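PDB 2OD6: hypothetical protein, which is of unknown function but forms a dimer of ferredoxin-like subunits and binds a long-chain oxo fatty acid in a pocket between sheet and helices. Local coordinates for residues E4-I16 and T96-E109. Residues are numbered along the deposited sequence; the frame is centred on the assembly and turned at random.
With OHA (10-oxohexadecanoic acid), chain E.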
loop_
_atom_site.group_PDB
_atom_site.type_symbol
_atom_site.label_atom_id
_atom_site.label_comp_id
_atom_site.label_asym_id
_atom_site.label_seq_id
_atom_site.Cartn_x
_atom_site.Cartn_y
_atom_site.Cartn_z
ATOM N N GLU A 4 13.985 8.926 12.192
ATOM C CA GLU A 4 14.034 7.477 12.001
ATOM C C GLU A 4 12.687 7.074 11.423
ATOM O O GLU A 4 11.754 6.813 12.156
ATOM C CB GLU A 4 14.317 6.801 13.355
ATOM C CG GLU A 4 14.588 5.301 13.288
ATOM C CD GLU A 4 15.909 4.949 12.636
ATOM O OE1 GLU A 4 16.959 5.462 13.054
ATOM O OE2 GLU A 4 15.884 4.130 11.706
ATOM N N PRO A 5 12.564 7.064 10.095
ATOM C CA PRO A 5 11.236 6.795 9.528
ATOM C C PRO A 5 10.802 5.350 9.598
ATOM O O PRO A 5 11.647 4.446 9.551
ATOM C CB PRO A 5 11.392 7.197 8.055
ATOM C CG PRO A 5 12.824 6.978 7.776
ATOM C CD PRO A 5 13.563 7.316 9.046
ATOM N N LYS A 6 9.483 5.145 9.660
ATOM C CA LYS A 6 8.909 3.844 9.447
ATOM C C LYS A 6 9.170 3.402 8.021
ATOM O O LYS A 6 9.372 4.208 7.111
ATOM C CB LYS A 6 7.405 3.865 9.714
ATOM C CG LYS A 6 7.085 4.072 11.165
ATOM C CD LYS A 6 5.757 4.685 11.426
ATOM C CE LYS A 6 4.608 3.782 11.197
ATOM N NZ LYS A 6 3.537 4.133 12.193
ATOM N N PHE A 7 9.184 2.108 7.846
ATOM C CA PHE A 7 9.362 1.469 6.554
ATOM C C PHE A 7 8.088 0.654 6.218
ATOM O O PHE A 7 7.509 0.048 7.123
ATOM C CB PHE A 7 10.555 0.505 6.599
ATOM C CG PHE A 7 11.861 1.119 6.184
ATOM C CD1 PHE A 7 12.304 2.304 6.750
ATOM C CD2 PHE A 7 12.644 0.514 5.214
ATOM C CE1 PHE A 7 13.523 2.883 6.367
ATOM C CE2 PHE A 7 13.867 1.082 4.834
ATOM C CZ PHE A 7 14.298 2.266 5.416
ATOM N N THR A 8 7.675 0.661 4.940
ATOM C CA THR A 8 6.511 -0.092 4.444
ATOM C C THR A 8 6.778 -0.673 3.090
ATOM O O THR A 8 7.252 0.019 2.210
ATOM C CB THR A 8 5.255 0.778 4.342
ATOM O OG1 THR A 8 4.933 1.288 5.641
ATOM C CG2 THR A 8 4.018 -0.033 3.874
ATOM N N SER A 9 6.478 -1.959 2.953
ATOM C CA SER A 9 6.621 -2.674 1.700
ATOM C C SER A 9 5.229 -3.043 1.204
ATOM O O SER A 9 4.360 -3.370 2.027
ATOM C CB SER A 9 7.437 -3.904 1.923
ATOM O OG SER A 9 8.729 -3.582 2.352
ATOM N N PHE A 10 5.029 -2.973 -0.114
ATOM C CA PHE A 10 3.777 -3.358 -0.757
ATOM C C PHE A 10 4.107 -4.389 -1.738
ATOM O O PHE A 10 4.821 -4.101 -2.688
ATOM C CB PHE A 10 3.138 -2.182 -1.504
ATOM C CG PHE A 10 2.920 -0.980 -0.655
ATOM C CD1 PHE A 10 1.786 -0.850 0.126
ATOM C CD2 PHE A 10 3.871 0.017 -0.609
ATOM C CE1 PHE A 10 1.597 0.270 0.920
ATOM C CE2 PHE A 10 3.684 1.139 0.184
ATOM C CZ PHE A 10 2.556 1.265 0.957
ATOM N N THR A 11 3.680 -5.609 -1.480
ATOM C CA THR A 11 3.949 -6.694 -2.463
ATOM C C THR A 11 2.672 -6.905 -3.232
ATOM O O THR A 11 1.604 -7.167 -2.611
ATOM C CB THR A 11 4.366 -7.948 -1.694
ATOM O OG1 THR A 11 5.582 -7.678 -0.986
ATOM C CG2 THR A 11 4.568 -9.136 -2.604
ATOM N N THR A 12 2.784 -6.926 -4.560
ATOM C CA THR A 12 1.663 -7.227 -5.424
ATOM C C THR A 12 1.897 -8.617 -5.945
ATOM O O THR A 12 2.989 -8.948 -6.463
ATOM C CB THR A 12 1.463 -6.193 -6.595
ATOM O OG1 THR A 12 1.215 -4.899 -6.022
ATOM C CG2 THR A 12 0.284 -6.605 -7.502
ATOM N N ALA A 13 0.879 -9.440 -5.751
ATOM C CA ALA A 13 0.873 -10.820 -6.154
ATOM C C ALA A 13 -0.200 -11.084 -7.226
ATOM O O ALA A 13 -1.384 -10.893 -6.973
ATOM C CB ALA A 13 0.624 -11.623 -4.920
ATOM N N ASP A 14 0.190 -11.578 -8.402
ATOM C CA ASP A 14 -0.742 -11.841 -9.475
ATOM C C ASP A 14 -0.780 -13.292 -9.793
ATOM O O ASP A 14 0.267 -13.899 -9.839
ATOM C CB ASP A 14 -0.253 -11.229 -10.776
ATOM C CG ASP A 14 -0.896 -9.937 -11.068
ATOM O OD1 ASP A 14 -0.571 -8.985 -10.337
ATOM O OD2 ASP A 14 -1.721 -9.895 -12.009
ATOM N N PHE A 15 -1.971 -13.794 -10.123
ATOM C CA PHE A 15 -2.216 -15.200 -10.296
ATOM C C PHE A 15 -2.917 -15.344 -11.583
ATOM O O PHE A 15 -3.479 -14.392 -12.133
ATOM C CB PHE A 15 -3.082 -15.757 -9.178
ATOM C CG PHE A 15 -2.534 -15.491 -7.832
ATOM C CD1 PHE A 15 -2.851 -14.355 -7.202
ATOM C CD2 PHE A 15 -1.609 -16.341 -7.234
ATOM C CE1 PHE A 15 -2.340 -14.078 -5.990
ATOM C CE2 PHE A 15 -1.083 -16.048 -5.974
ATOM C CZ PHE A 15 -1.438 -14.915 -5.389
ATOM N N ILE A 16 -2.817 -16.554 -12.096
ATOM C CA ILE A 16 -3.412 -16.912 -13.330
ATOM C C ILE A 16 -4.938 -17.056 -13.369
ATOM O O ILE A 16 -5.512 -17.152 -14.472
ATOM C CB ILE A 16 -2.897 -18.304 -13.667
ATOM C CG1 ILE A 16 -1.532 -18.224 -14.282
ATOM C CG2 ILE A 16 -3.860 -19.011 -14.524
ATOM C CD1 ILE A 16 -1.232 -19.528 -14.918
ATOM N N THR A 96 3.610 -20.180 -9.567
ATOM C CA THR A 96 2.814 -19.726 -10.703
ATOM C C THR A 96 2.355 -18.243 -10.522
ATOM O O THR A 96 2.070 -17.559 -11.528
ATOM C CB THR A 96 1.641 -20.717 -10.982
ATOM O OG1 THR A 96 1.038 -20.426 -12.254
ATOM C CG2 THR A 96 0.597 -20.651 -9.824
ATOM N N ALA A 97 2.304 -17.759 -9.273
ATOM C CA ALA A 97 2.227 -16.323 -8.994
ATOM C C ALA A 97 3.428 -15.492 -9.488
ATOM O O ALA A 97 4.522 -16.004 -9.621
ATOM C CB ALA A 97 2.063 -16.096 -7.532
ATOM N N LYS A 98 3.198 -14.199 -9.735
ATOM C CA LYS A 98 4.238 -13.220 -10.096
ATOM C C LYS A 98 4.181 -12.225 -8.994
ATOM O O LYS A 98 3.084 -11.802 -8.648
ATOM C CB LYS A 98 3.908 -12.500 -11.400
ATOM C CG LYS A 98 3.804 -13.401 -12.584
ATOM C CD LYS A 98 3.818 -12.626 -13.923
ATOM C CE LYS A 98 4.055 -13.557 -15.083
ATOM N NZ LYS A 98 3.651 -12.971 -16.412
ATOM N N PHE A 99 5.317 -11.853 -8.390
ATOM C CA PHE A 99 5.238 -10.944 -7.163
ATOM C C PHE A 99 6.102 -9.771 -7.499
ATOM O O PHE A 99 7.145 -9.969 -8.090
ATOM C CB PHE A 99 5.880 -11.577 -5.950
ATOM C CG PHE A 99 5.181 -12.779 -5.468
ATOM C CD1 PHE A 99 5.475 -14.016 -6.001
ATOM C CD2 PHE A 99 4.224 -12.689 -4.485
ATOM C CE1 PHE A 99 4.800 -15.151 -5.569
ATOM C CE2 PHE A 99 3.545 -13.809 -4.038
ATOM C CZ PHE A 99 3.839 -15.049 -4.571
ATOM N N THR A 100 5.699 -8.565 -7.122
ATOM C CA THR A 100 6.565 -7.394 -7.273
ATOM C C THR A 100 6.382 -6.554 -6.024
ATOM O O THR A 100 5.259 -6.371 -5.565
ATOM C CB THR A 100 6.262 -6.569 -8.577
ATOM O OG1 THR A 100 4.862 -6.252 -8.651
ATOM C CG2 THR A 100 6.685 -7.342 -9.837
ATOM N N THR A 101 7.489 -6.094 -5.436
ATOM C CA THR A 101 7.435 -5.334 -4.180
ATOM C C THR A 101 7.941 -3.916 -4.330
ATOM O O THR A 101 8.976 -3.681 -4.933
ATOM C CB THR A 101 8.190 -6.027 -3.041
ATOM O OG1 THR A 101 7.661 -7.339 -2.874
ATOM C CG2 THR A 101 7.992 -5.267 -1.712
ATOM N N SER A 102 7.194 -2.973 -3.766
ATOM C CA SER A 102 7.654 -1.622 -3.676
ATOM C C SER A 102 7.954 -1.370 -2.228
ATOM O O SER A 102 7.051 -1.326 -1.394
ATOM C CB SER A 102 6.634 -0.652 -4.284
ATOM O OG SER A 102 6.770 -0.763 -5.705
ATOM N N ARG A 103 9.236 -1.196 -1.927
ATOM C CA ARG A 103 9.691 -0.910 -0.566
ATOM C C ARG A 103 9.874 0.595 -0.393
ATOM O O ARG A 103 10.544 1.247 -1.219
ATOM C CB ARG A 103 10.989 -1.653 -0.280
ATOM C CG ARG A 103 10.877 -3.163 -0.510
ATOM C CD ARG A 103 12.118 -3.914 -0.076
ATOM N NE ARG A 103 11.809 -5.318 0.192
ATOM C CZ ARG A 103 11.782 -6.282 -0.725
ATOM N NH1 ARG A 103 12.081 -6.035 -1.996
ATOM N NH2 ARG A 103 11.472 -7.522 -0.357
ATOM N N CYS A 104 9.308 1.113 0.702
ATOM C CA CYS A 104 9.165 2.551 0.958
ATOM C C CYS A 104 9.612 2.970 2.350
ATOM O O CYS A 104 9.735 2.151 3.236
ATOM C CB CYS A 104 7.681 2.960 0.810
ATOM S SG CYS A 104 7.012 2.461 -0.815
ATOM N N LEU A 105 9.866 4.271 2.487
ATOM C CA LEU A 105 9.918 5.002 3.746
ATOM C C LEU A 105 8.666 5.810 3.835
ATOM O O LEU A 105 8.225 6.380 2.844
ATOM C CB LEU A 105 11.010 6.090 3.757
ATOM C CG LEU A 105 12.350 5.899 3.111
ATOM C CD1 LEU A 105 13.180 7.142 3.398
ATOM C CD2 LEU A 105 12.975 4.665 3.705
ATOM N N VAL A 106 8.139 5.942 5.037
ATOM C CA VAL A 106 6.943 6.760 5.274
ATOM C C VAL A 106 7.371 8.227 5.320
ATOM O O VAL A 106 8.220 8.628 6.128
ATOM C CB VAL A 106 6.258 6.372 6.580
ATOM C CG1 VAL A 106 5.039 7.266 6.835
ATOM C CG2 VAL A 106 5.876 4.898 6.569
ATOM N N VAL A 107 6.799 9.011 4.421
ATOM C CA VAL A 107 7.015 10.459 4.357
ATOM C C VAL A 107 6.045 11.184 5.324
ATOM O O VAL A 107 6.453 12.052 6.073
ATOM C CB VAL A 107 6.840 10.954 2.884
ATOM C CG1 VAL A 107 6.969 12.500 2.759
ATOM C CG2 VAL A 107 7.863 10.250 2.021
HETATM N N MSE A 108 4.767 10.817 5.272
HETATM C CA MSE A 108 3.729 11.421 6.103
HETATM C C MSE A 108 2.699 10.371 6.469
HETATM O O MSE A 108 2.485 9.441 5.720
HETATM C CB MSE A 108 3.067 12.571 5.328
HETATM C CG MSE A 108 1.519 12.630 5.309
HETATM SE SE MSE A 108 1.004 14.247 4.292
HETATM C CE MSE A 108 2.089 14.024 2.737
ATOM N N GLU A 109 2.078 10.502 7.636
ATOM C CA GLU A 109 0.930 9.651 7.966
ATOM C C GLU A 109 0.004 10.351 8.926
ATOM O O GLU A 109 0.437 11.176 9.697
ATOM C CB GLU A 109 1.356 8.252 8.463
ATOM C CG GLU A 109 1.864 8.206 9.866
ATOM C CD GLU A 109 2.190 6.775 10.312
ATOM O OE1 GLU A 109 3.150 6.194 9.788
ATOM O OE2 GLU A 109 1.469 6.231 11.173
HETATM O O2 OHA E . 8.973 -6.170 3.370
HETATM C C16 OHA E . 9.032 -7.004 2.469
HETATM O O3 OHA E . 9.666 -6.616 1.386
HETATM C C15 OHA E . 8.466 -8.412 2.578
HETATM C C14 OHA E . 8.223 -9.051 1.197
HETATM C C13 OHA E . 7.906 -10.567 1.211
HETATM C C12 OHA E . 6.599 -10.961 0.490
HETATM C C11 OHA E . 6.513 -12.449 0.054
HETATM C C10 OHA E . 5.189 -13.176 0.368
HETATM C C9 OHA E . 5.156 -13.644 1.841
HETATM C C8 OHA E . 3.770 -14.002 2.428
HETATM C C7 OHA E . 3.854 -14.199 3.948
HETATM O O1 OHA E . 3.747 -13.244 4.713
HETATM C C6 OHA E . 4.090 -15.547 4.595
HETATM C C5 OHA E . 4.084 -16.713 3.608
HETATM C C4 OHA E . 4.218 -18.049 4.363
HETATM C C3 OHA E . 4.060 -19.320 3.504
HETATM C C2 OHA E . 2.768 -19.417 2.681
HETATM C C1 OHA E . 3.083 -19.454 1.192
HETATM O O HOH W 1 10.315 -1.230 3.266
HETATM O O HOH W 2 2.928 -8.643 -9.405
HETATM O O HOH W 3 0.681 -15.309 -12.240
#
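With chi1 of -63° in T11 and -56° in T101, both hydroxyls stand anti to their own carbonyl carbons, and the two OG1 atoms of this non-hydrogen-bonded pair meet in a 2.8 Å hydrogen bond. The same rotation carries S9 OG to the fatty acid, where it donates to OHA O2 at 2.8 Å. R103, paired with S9 across the strands and extended from CG to NE, in one of its two conformers brings NH2 to 2.7 Å from OHA O3 and takes T101 CG2 over one guanidinium face. Antiparallel pairing thus places four residues of the fatty-acid pocket on one face of the sheet, S9 and R103 at the carboxylate and T11 beside the start of the chain, with A13 against the F99 ring farther along.

T8, F10, T12 and D14 occupy the other face; there C104 SG sits at the edge of the F10 ring, 3.7 Å from CE2. The backbone ladder is nearly straight at T12 N to T100 O (176°) but bends at C104 N to T8 O. At the F7-L105 pair, L105 CD2 packs over one face of the F7 ring, 3.2 Å from CZ, and K6 NZ forms a salt bridge with E109 OE2 at 3.1 Å.

Strand 7-15 is central in this ferredoxin-like sheet, hydrogen-bonded along its other edge to strand 59-67, where D14 OD1 forms a salt bridge with R60. F73 of helix 70-85 packs on S9 and R103, and strand 98-109 continues the sheet into the second subunit by antiparallel pairing from C104 onward.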